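Long-range contacts in DNA polymerase beta (Leishmania infantum, PDB 4P4M), which extends DNA by adding deoxynucleotides from their triphosphates to a primer strand, and probably serves base excision repair and other DNA repair pathways: residues 148-153 with 266-271; 212-217 with 274-279; 230-235 with 248-253. One frame throughout, in Å; residues are numbered along the deposited sequence.

Following the chain from its N terminus, helix 148-151 comes first and waits more than a hundred residues for contact 1, which ties it to the start of strand 270-277. Inside that loop, residues 212-217, the turn before helix 219-229, open contact 2, and residues 230-235 open contact 3, which closes soonest, joining strands 233-236 and 243-248. Contact 3 sits within both larger loops, while contacts 1 and 2 cross, because 266-271 pairs back before 274-279 does. Contact 2 ties its turn to the other end of strand 270-277, about 29 Å from contact 1 between centres. All three lie on the palm's mixed sheet. Contacts 1 and 3 touch through Arg270 with Gly248 and Tyr267 with Arg249.

Contact 1 of 3, residues 148-153 with 266-271; sequences FYDINE and VYKARR. With nucleotides of chain B.
Lys268 reaches from the approach to strand 270-277 along the flank of helix 148-151, and its side chain is the one to follow. CB and CG pass Asp150, with Lys268 CB 3.8 Å from Asp150 OD1. The chain stays extended through chi3, so CD continues to the CB and CG of Glu153. Lys268 CE then meets two neighbours, 3.7 Å from Glu153 CG and 3.2 Å from Tyr149 OH, the lysine crossing the tyrosine at about a right angle. A bend at chi4 (76°) turns the tip, leaving Lys268 NZ 4.5 Å from Glu153 OE1, beyond salt-bridge range. Asp150 also leans on Ala269, its CB 3.4 Å from Ala269 O.

Further on, Ile151 lays CG1 and CG2 across the CG and CD of Arg271. No direct hydrogen bond joins the two segments; water does that work. One water donates to Asp150 O and Glu153 O and accepts from Arg270 NH1, whose guanidinium also makes a salt bridge to Glu159. A second donates to Ile151 O and accepts from Arg271 NE at 2.6 Å.

Beyond that water, Arg271 NH1 comes within 2.5 Å of OP1 of DA5 of chain B, close to the magnesium ligand Asp196. Arg271, packed on Ile151 and water-linked to the helix end, thus borders the polymerase active site, where its positive charge probably offsets phosphate charge.

Contact 2 of 3, residues 212-217 with 274-279; sequences EPVAAT and IRLIET. With nucleotides of chain C.
Glu278 sets CG anti to its carbonyl carbon and then folds at chi2 (-80°), which swings the carboxylate back over residues 213-215. In Val214, CG1 sits in the cramped site flanked by N and C of its own backbone (chi1 66°), so that this methyl is presented to the same carboxylate, 3.4 Å from Glu278 OE2. The valine and the glutamate run antiparallel, side by side. Glu278 OE2 takes the N-H of Val214 on its syn lone pair, at 2.7 Å and with an N-H...O angle of 160°.

That oxygen also accepts from a water that in turn accepts the N-H of Ala215, so two successive amides at the start of the 3-10 turn 214-217 are served by one carboxylate oxygen. OE1 is held by another water, which also donates to Glu212 O. Two bonds to OE2 and one to OE1 fix the rotation of the group.

This is the far end of strand 270-277 in the palm of a family X polymerase, the nucleotidyltransferase fold, where the 3-10 turn leads into helix 219-229. The turn is tightened by Val214 O, which accepts both from Thr217 N and from Thr217 OG1, the latter at 2.7 Å and in the carbonyl plane.

Next to this polar grip, the contact is apolar. Leu276, with CG anti to its backbone N, brings CG to 4.0 Å from Val214 CG1. Leu276 CD2 pushes against the backbone of Ala215, 3.6 Å from Ala215 CA. Val219 of helix 219-229 touches both Val214 and Leu276, and Leu201 of strand 193-203 packs on Leu276.

Contact 3 of 3, residues 230-235 with 248-253; sequences LKYLEA and GRLPPR
Gly248 comes first, the last residue of strand 243-248, in an antiparallel non-hydrogen-bonded pair with Leu233 that joins this strand's end to strand 233-236 of the palm sheet. Gly248 CA lies over one face of the Tyr232 ring in a CH-pi contact, 4.2 Å from the centroid, and a CB here would run into Tyr232 CE2.

Arg249 N then donates to Tyr232 O at 2.9 Å, from above the carbonyl plane, and Arg249 O shares a water with Lys231 O, in the Schellman motif that ends helix 219-229. With CG anti to the backbone N (chi1 -173°) and a bend at chi3, the guanidinium grips Glu234 side-on: Arg249 NE to Glu234 OE1 at 2.8 Å, nearly straight at 176°, and Arg249 NH2 to Glu234 OE2 at 3.0 Å. The carboxylate is turned 38° from the guanidinium plane.

Leu250 then brings CD2 to 4.2 Å from Tyr232 CE1; the OH of that ring bonds to His163 of helix 157-175.

Tyr147 OH gives Glu234 OE2 a second donor and Tyr267 O accepts from Arg249 NH1, so the ion pair is held at both ends and both groups probably stay charged.

Contact 1 of 3, residues 148-153 with 266-271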
# COMPACT_ATOMS: atom_id res chain seq x y z
N PHE A 148 -11.72 14.97 0.39
CA PHE A 148 -10.64 15.90 0.73
C PHE A 148 -10.51 16.16 2.23
O PHE A 148 -9.41 16.09 2.77
CB PHE A 148 -10.77 17.23 -0.04
CG PHE A 148 -9.62 18.18 0.18
CD1 PHE A 148 -8.41 18.00 -0.47
CD2 PHE A 148 -9.75 19.26 1.05
CE1 PHE A 148 -7.34 18.87 -0.25
CE2 PHE A 148 -8.69 20.14 1.26
CZ PHE A 148 -7.49 19.94 0.61
N TYR A 149 -11.62 16.46 2.91
CA TYR A 149 -11.54 16.70 4.35
C TYR A 149 -11.02 15.47 5.11
O TYR A 149 -10.04 15.56 5.87
CB TYR A 149 -12.89 17.21 4.93
CG TYR A 149 -12.97 17.03 6.44
CD1 TYR A 149 -12.42 17.97 7.31
CD2 TYR A 149 -13.56 15.90 6.98
CE1 TYR A 149 -12.47 17.78 8.70
CE2 TYR A 149 -13.62 15.70 8.34
CZ TYR A 149 -13.07 16.63 9.19
OH TYR A 149 -13.14 16.39 10.54
N ASP A 150 -11.65 14.31 4.90
CA ASP A 150 -11.25 13.08 5.59
C ASP A 150 -9.78 12.72 5.34
O ASP A 150 -9.05 12.35 6.27
CB ASP A 150 -12.11 11.87 5.15
CG ASP A 150 -13.52 11.90 5.72
OD1 ASP A 150 -13.74 12.59 6.74
OD2 ASP A 150 -14.40 11.22 5.15
N ILE A 151 -9.36 12.83 4.09
CA ILE A 151 -8.02 12.40 3.69
C ILE A 151 -6.91 13.23 4.36
O ILE A 151 -5.82 12.73 4.61
CB ILE A 151 -7.86 12.38 2.15
CG1 ILE A 151 -8.65 11.21 1.55
CG2 ILE A 151 -6.38 12.29 1.75
CD1 ILE A 151 -8.78 11.27 0.04
N ASN A 152 -7.20 14.49 4.68
CA ASN A 152 -6.20 15.33 5.34
C ASN A 152 -6.17 15.19 6.87
O ASN A 152 -5.42 15.90 7.53
CB ASN A 152 -6.39 16.80 4.96
CG ASN A 152 -6.11 17.06 3.50
OD1 ASN A 152 -5.32 16.35 2.87
ND2 ASN A 152 -6.76 18.07 2.95
N GLU A 153 -6.97 14.29 7.42
CA GLU A 153 -6.97 14.07 8.88
C GLU A 153 -6.13 12.82 9.21
O GLU A 153 -6.23 11.82 8.53
CB GLU A 153 -8.40 13.91 9.39
CG GLU A 153 -9.27 15.16 9.18
CD GLU A 153 -8.80 16.33 10.03
OE1 GLU A 153 -8.62 16.13 11.24
OE2 GLU A 153 -8.60 17.45 9.49
N VAL A 266 -19.43 8.25 15.61
CA VAL A 266 -19.37 8.11 14.15
C VAL A 266 -17.93 8.38 13.67
O VAL A 266 -17.30 9.34 14.11
CB VAL A 266 -20.34 9.10 13.47
CG1 VAL A 266 -20.17 9.09 11.96
CG2 VAL A 266 -21.79 8.77 13.84
N TYR A 267 -17.43 7.54 12.77
CA TYR A 267 -16.02 7.62 12.34
C TYR A 267 -15.83 8.30 10.99
O TYR A 267 -16.72 8.29 10.14
CB TYR A 267 -15.39 6.21 12.27
CG TYR A 267 -15.27 5.51 13.60
CD1 TYR A 267 -14.14 5.64 14.40
CD2 TYR A 267 -16.31 4.69 14.07
CE1 TYR A 267 -14.05 4.99 15.63
CE2 TYR A 267 -16.22 4.04 15.28
CZ TYR A 267 -15.10 4.19 16.06
OH TYR A 267 -15.03 3.53 17.26
N LYS A 268 -14.64 8.89 10.80
CA LYS A 268 -14.22 9.39 9.49
C LYS A 268 -13.88 8.23 8.56
O LYS A 268 -13.39 7.19 9.01
CB LYS A 268 -12.94 10.23 9.65
CG LYS A 268 -13.09 11.53 10.47
CD LYS A 268 -11.73 12.23 10.56
CE LYS A 268 -11.79 13.57 11.30
NZ LYS A 268 -11.90 13.40 12.78
N ALA A 269 -14.10 8.41 7.25
CA ALA A 269 -13.56 7.47 6.28
C ALA A 269 -12.03 7.63 6.19
O ALA A 269 -11.52 8.75 6.24
CB ALA A 269 -14.22 7.67 4.91
N ARG A 270 -11.31 6.52 6.06
CA ARG A 270 -9.84 6.52 6.03
C ARG A 270 -9.32 5.89 4.75
O ARG A 270 -9.97 5.01 4.17
CB ARG A 270 -9.27 5.70 7.21
CG ARG A 270 -9.81 6.05 8.60
CD ARG A 270 -9.58 7.54 8.93
NE ARG A 270 -9.69 7.82 10.37
CZ ARG A 270 -9.31 8.97 10.92
NH1 ARG A 270 -8.80 9.92 10.15
NH2 ARG A 270 -9.41 9.16 12.24
N ARG A 271 -8.12 6.30 4.32
CA ARG A 271 -7.45 5.62 3.22
C ARG A 271 -6.97 4.24 3.65
O ARG A 271 -6.22 4.10 4.62
CB ARG A 271 -6.27 6.45 2.68
CG ARG A 271 -6.74 7.69 1.94
CD ARG A 271 -5.58 8.40 1.22
NE ARG A 271 -4.53 8.84 2.14
CZ ARG A 271 -3.30 8.33 2.17
NH1 ARG A 271 -2.94 7.36 1.34
NH2 ARG A 271 -2.42 8.79 3.04
P DA B 5 -0.92 6.72 -1.70
OP1 DA B 5 -2.16 6.50 -0.92
OP2 DA B 5 0.09 7.67 -1.20
O5' DA B 5 -0.27 5.29 -1.94
C5' DA B 5 0.30 4.55 -0.91
C4' DA B 5 0.69 3.19 -1.44
O4' DA B 5 1.54 3.34 -2.61
C3' DA B 5 1.53 2.40 -0.44
O3' DA B 5 1.46 1.00 -0.73
C2' DA B 5 2.90 3.02 -0.72
C1' DA B 5 2.88 3.02 -2.25
N9 DA B 5 3.81 3.92 -2.94
C8 DA B 5 3.71 5.27 -3.16
N7 DA B 5 4.71 5.77 -3.86
C5 DA B 5 5.52 4.68 -4.14
C6 DA B 5 6.73 4.53 -4.85
N6 DA B 5 7.39 5.54 -5.44
N1 DA B 5 7.27 3.29 -4.93
C2 DA B 5 6.62 2.28 -4.34
N3 DA B 5 5.48 2.30 -3.65
C4 DA B 5 4.97 3.53 -3.58
O HOH W 1 -8.30 9.99 7.23
O HOH W 2 -4.81 10.40 4.15

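Contact 2 of 3, residues 212-217 with 274-279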
# COMPACT_ATOMS: atom_id res chain seq x y z
N GLU A 212 -1.14 -22.26 -8.81
CA GLU A 212 -1.10 -21.01 -9.58
C GLU A 212 -0.85 -19.86 -8.60
O GLU A 212 -1.00 -20.04 -7.39
CB GLU A 212 -2.43 -20.78 -10.29
CG GLU A 212 -2.75 -21.80 -11.41
CD GLU A 212 -1.86 -21.61 -12.64
OE1 GLU A 212 -1.52 -20.46 -12.97
OE2 GLU A 212 -1.51 -22.63 -13.28
N PRO A 213 -0.46 -18.68 -9.12
CA PRO A 213 -0.29 -17.50 -8.25
C PRO A 213 -1.57 -17.25 -7.47
O PRO A 213 -2.66 -17.33 -8.05
CB PRO A 213 -0.05 -16.35 -9.23
CG PRO A 213 0.61 -17.02 -10.43
CD PRO A 213 -0.08 -18.38 -10.52
N VAL A 214 -1.46 -16.92 -6.18
CA VAL A 214 -2.66 -16.70 -5.36
C VAL A 214 -3.53 -15.57 -5.93
O VAL A 214 -4.76 -15.59 -5.80
CB VAL A 214 -2.33 -16.47 -3.86
CG1 VAL A 214 -1.54 -15.17 -3.66
CG2 VAL A 214 -3.61 -16.44 -3.01
N ALA A 215 -2.90 -14.61 -6.58
CA ALA A 215 -3.64 -13.50 -7.17
C ALA A 215 -4.60 -13.97 -8.25
O ALA A 215 -5.63 -13.34 -8.48
CB ALA A 215 -2.68 -12.44 -7.73
N ALA A 216 -4.30 -15.11 -8.88
CA ALA A 216 -5.14 -15.62 -9.97
C ALA A 216 -6.46 -16.23 -9.48
O ALA A 216 -7.36 -16.49 -10.28
CB ALA A 216 -4.36 -16.62 -10.84
N THR A 217 -6.57 -16.46 -8.17
CA THR A 217 -7.80 -17.01 -7.59
C THR A 217 -8.92 -15.97 -7.43
O THR A 217 -10.06 -16.33 -7.12
CB THR A 217 -7.53 -17.64 -6.19
OG1 THR A 217 -7.19 -16.60 -5.25
CG2 THR A 217 -6.41 -18.66 -6.24
N ILE A 274 -4.66 -2.34 0.56
CA ILE A 274 -4.48 -3.78 0.83
C ILE A 274 -3.58 -4.40 -0.26
O ILE A 274 -3.84 -4.20 -1.44
CB ILE A 274 -5.85 -4.53 0.86
CG1 ILE A 274 -6.83 -3.83 1.81
CG2 ILE A 274 -5.66 -6.03 1.21
CD1 ILE A 274 -8.29 -4.30 1.69
N ARG A 275 -2.51 -5.10 0.14
CA ARG A 275 -1.64 -5.78 -0.83
C ARG A 275 -1.70 -7.29 -0.59
O ARG A 275 -1.54 -7.76 0.53
CB ARG A 275 -0.18 -5.29 -0.76
CG ARG A 275 0.14 -3.92 -1.42
CD ARG A 275 0.23 -3.96 -2.97
NE ARG A 275 1.19 -4.94 -3.48
CZ ARG A 275 2.36 -4.63 -4.04
NH1 ARG A 275 2.69 -3.36 -4.17
NH2 ARG A 275 3.19 -5.58 -4.48
N LEU A 276 -1.94 -8.04 -1.67
CA LEU A 276 -1.99 -9.50 -1.60
C LEU A 276 -0.59 -10.06 -1.93
O LEU A 276 -0.03 -9.74 -2.98
CB LEU A 276 -3.02 -10.04 -2.62
CG LEU A 276 -3.13 -11.57 -2.77
CD1 LEU A 276 -3.55 -12.28 -1.46
CD2 LEU A 276 -4.09 -11.95 -3.93
N ILE A 277 -0.04 -10.88 -1.03
CA ILE A 277 1.38 -11.28 -1.09
C ILE A 277 1.51 -12.80 -0.91
O ILE A 277 0.82 -13.37 -0.07
CB ILE A 277 2.20 -10.57 0.03
CG1 ILE A 277 2.20 -9.05 -0.15
CG2 ILE A 277 3.65 -11.13 0.11
CD1 ILE A 277 2.90 -8.55 -1.43
N GLU A 278 2.36 -13.44 -1.72
CA GLU A 278 2.60 -14.89 -1.60
C GLU A 278 3.28 -15.23 -0.27
O GLU A 278 4.11 -14.46 0.23
CB GLU A 278 3.48 -15.41 -2.76
CG GLU A 278 2.87 -15.31 -4.17
CD GLU A 278 1.87 -16.43 -4.51
OE1 GLU A 278 1.83 -17.46 -3.80
OE2 GLU A 278 1.12 -16.27 -5.50
N THR A 279 2.96 -16.40 0.28
CA THR A 279 3.51 -16.80 1.58
C THR A 279 5.03 -16.64 1.72
O THR A 279 5.52 -16.03 2.69
CB THR A 279 3.10 -18.25 1.95
OG1 THR A 279 1.68 -18.36 1.92
CG2 THR A 279 3.61 -18.62 3.35
P DC C 4 4.52 -5.15 -9.27
OP1 DC C 4 4.17 -6.55 -8.91
OP2 DC C 4 5.05 -4.84 -10.62
O5' DC C 4 3.23 -4.23 -9.05
C5' DC C 4 2.57 -4.18 -7.78
C4' DC C 4 1.24 -3.46 -7.89
O4' DC C 4 1.51 -2.03 -8.00
C3' DC C 4 0.37 -3.84 -9.08
O3' DC C 4 -0.97 -3.88 -8.58
C2' DC C 4 0.63 -2.71 -10.09
C1' DC C 4 0.98 -1.51 -9.20
N1 DC C 4 2.03 -0.59 -9.77
C2 DC C 4 1.81 0.79 -9.70
O2 DC C 4 0.75 1.18 -9.19
N3 DC C 4 2.73 1.65 -10.21
C4 DC C 4 3.86 1.16 -10.75
N4 DC C 4 4.74 2.06 -11.23
C5 DC C 4 4.11 -0.24 -10.83
C6 DC C 4 3.19 -1.08 -10.33
O HOH W 3 0.15 -19.53 -4.75
O HOH W 4 0.01 -13.96 -6.39

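Contact 3 of 3, residues 230-235 with 248-253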
# COMPACT_ATOMS: atom_id res chain seq x y z
N LEU A 230 -20.59 -4.90 3.71
CA LEU A 230 -20.69 -4.49 5.11
C LEU A 230 -20.68 -2.96 5.28
O LEU A 230 -20.82 -2.46 6.39
CB LEU A 230 -19.53 -5.08 5.92
CG LEU A 230 -19.62 -6.59 6.16
CD1 LEU A 230 -18.27 -7.14 6.62
CD2 LEU A 230 -20.72 -6.89 7.16
N LYS A 231 -20.51 -2.24 4.17
CA LYS A 231 -20.42 -0.78 4.17
C LYS A 231 -19.17 -0.25 4.88
O LYS A 231 -19.14 0.92 5.31
CB LYS A 231 -21.69 -0.14 4.75
CG LYS A 231 -22.99 -0.63 4.13
CD LYS A 231 -22.99 -0.46 2.63
CE LYS A 231 -24.26 -1.05 2.01
NZ LYS A 231 -24.29 -0.91 0.53
N TYR A 232 -18.15 -1.09 5.02
CA TYR A 232 -16.85 -0.63 5.50
C TYR A 232 -16.12 0.09 4.36
O TYR A 232 -15.82 1.28 4.46
CB TYR A 232 -16.01 -1.80 6.04
CG TYR A 232 -14.58 -1.43 6.43
CD1 TYR A 232 -14.31 -0.80 7.64
CD2 TYR A 232 -13.51 -1.73 5.59
CE1 TYR A 232 -12.98 -0.46 8.02
CE2 TYR A 232 -12.19 -1.39 5.94
CZ TYR A 232 -11.93 -0.77 7.15
OH TYR A 232 -10.63 -0.46 7.49
N LEU A 233 -15.85 -0.63 3.26
CA LEU A 233 -15.30 0.01 2.06
C LEU A 233 -16.42 0.77 1.33
O LEU A 233 -17.44 0.17 0.97
CB LEU A 233 -14.63 -1.01 1.11
CG LEU A 233 -13.35 -1.68 1.64
CD1 LEU A 233 -12.74 -2.62 0.58
CD2 LEU A 233 -12.32 -0.63 2.11
N GLU A 234 -16.24 2.07 1.12
CA GLU A 234 -17.31 2.88 0.54
C GLU A 234 -16.94 3.62 -0.74
O GLU A 234 -17.81 4.20 -1.40
CB GLU A 234 -17.93 3.83 1.59
CG GLU A 234 -16.98 4.82 2.23
CD GLU A 234 -17.69 5.81 3.16
OE1 GLU A 234 -18.18 5.40 4.23
OE2 GLU A 234 -17.77 7.00 2.81
N ALA A 235 -15.66 3.61 -1.10
CA ALA A 235 -15.23 4.21 -2.37
C ALA A 235 -13.92 3.59 -2.81
O ALA A 235 -13.10 3.21 -1.97
CB ALA A 235 -15.07 5.75 -2.21
N GLY A 248 -12.14 3.34 3.66
CA GLY A 248 -12.82 2.46 4.60
C GLY A 248 -13.23 3.20 5.87
O GLY A 248 -12.46 4.00 6.42
N ARG A 249 -14.43 2.94 6.35
CA ARG A 249 -14.97 3.63 7.52
C ARG A 249 -15.53 2.62 8.52
O ARG A 249 -16.40 1.83 8.16
CB ARG A 249 -16.09 4.59 7.09
CG ARG A 249 -16.63 5.50 8.21
CD ARG A 249 -17.96 6.16 7.83
NE ARG A 249 -17.94 6.91 6.56
CZ ARG A 249 -17.77 8.23 6.45
NH1 ARG A 249 -17.55 8.99 7.52
NH2 ARG A 249 -17.79 8.79 5.24
N LEU A 250 -15.02 2.63 9.75
CA LEU A 250 -15.57 1.74 10.79
C LEU A 250 -17.05 2.06 11.03
O LEU A 250 -17.46 3.22 10.97
CB LEU A 250 -14.78 1.89 12.10
CG LEU A 250 -13.31 1.43 12.14
CD1 LEU A 250 -12.57 2.11 13.28
CD2 LEU A 250 -13.18 -0.10 12.24
N PRO A 251 -17.87 1.03 11.28
CA PRO A 251 -19.29 1.29 11.57
C PRO A 251 -19.45 2.06 12.89
O PRO A 251 -18.57 1.98 13.75
CB PRO A 251 -19.90 -0.12 11.67
CG PRO A 251 -18.77 -1.00 12.01
CD PRO A 251 -17.55 -0.40 11.33
N PRO A 252 -20.56 2.78 13.04
CA PRO A 252 -20.81 3.56 14.26
C PRO A 252 -20.80 2.65 15.49
O PRO A 252 -21.26 1.51 15.42
CB PRO A 252 -22.20 4.13 14.04
CG PRO A 252 -22.38 4.16 12.57
CD PRO A 252 -21.63 2.97 12.04
N ARG A 253 -20.26 3.16 16.59
CA ARG A 253 -20.17 2.39 17.83
C ARG A 253 -21.04 3.03 18.90
O ARG A 253 -20.94 4.24 19.15
CB ARG A 253 -18.71 2.33 18.30
CG ARG A 253 -18.50 1.64 19.64
O HOH W 5 -19.16 1.74 8.09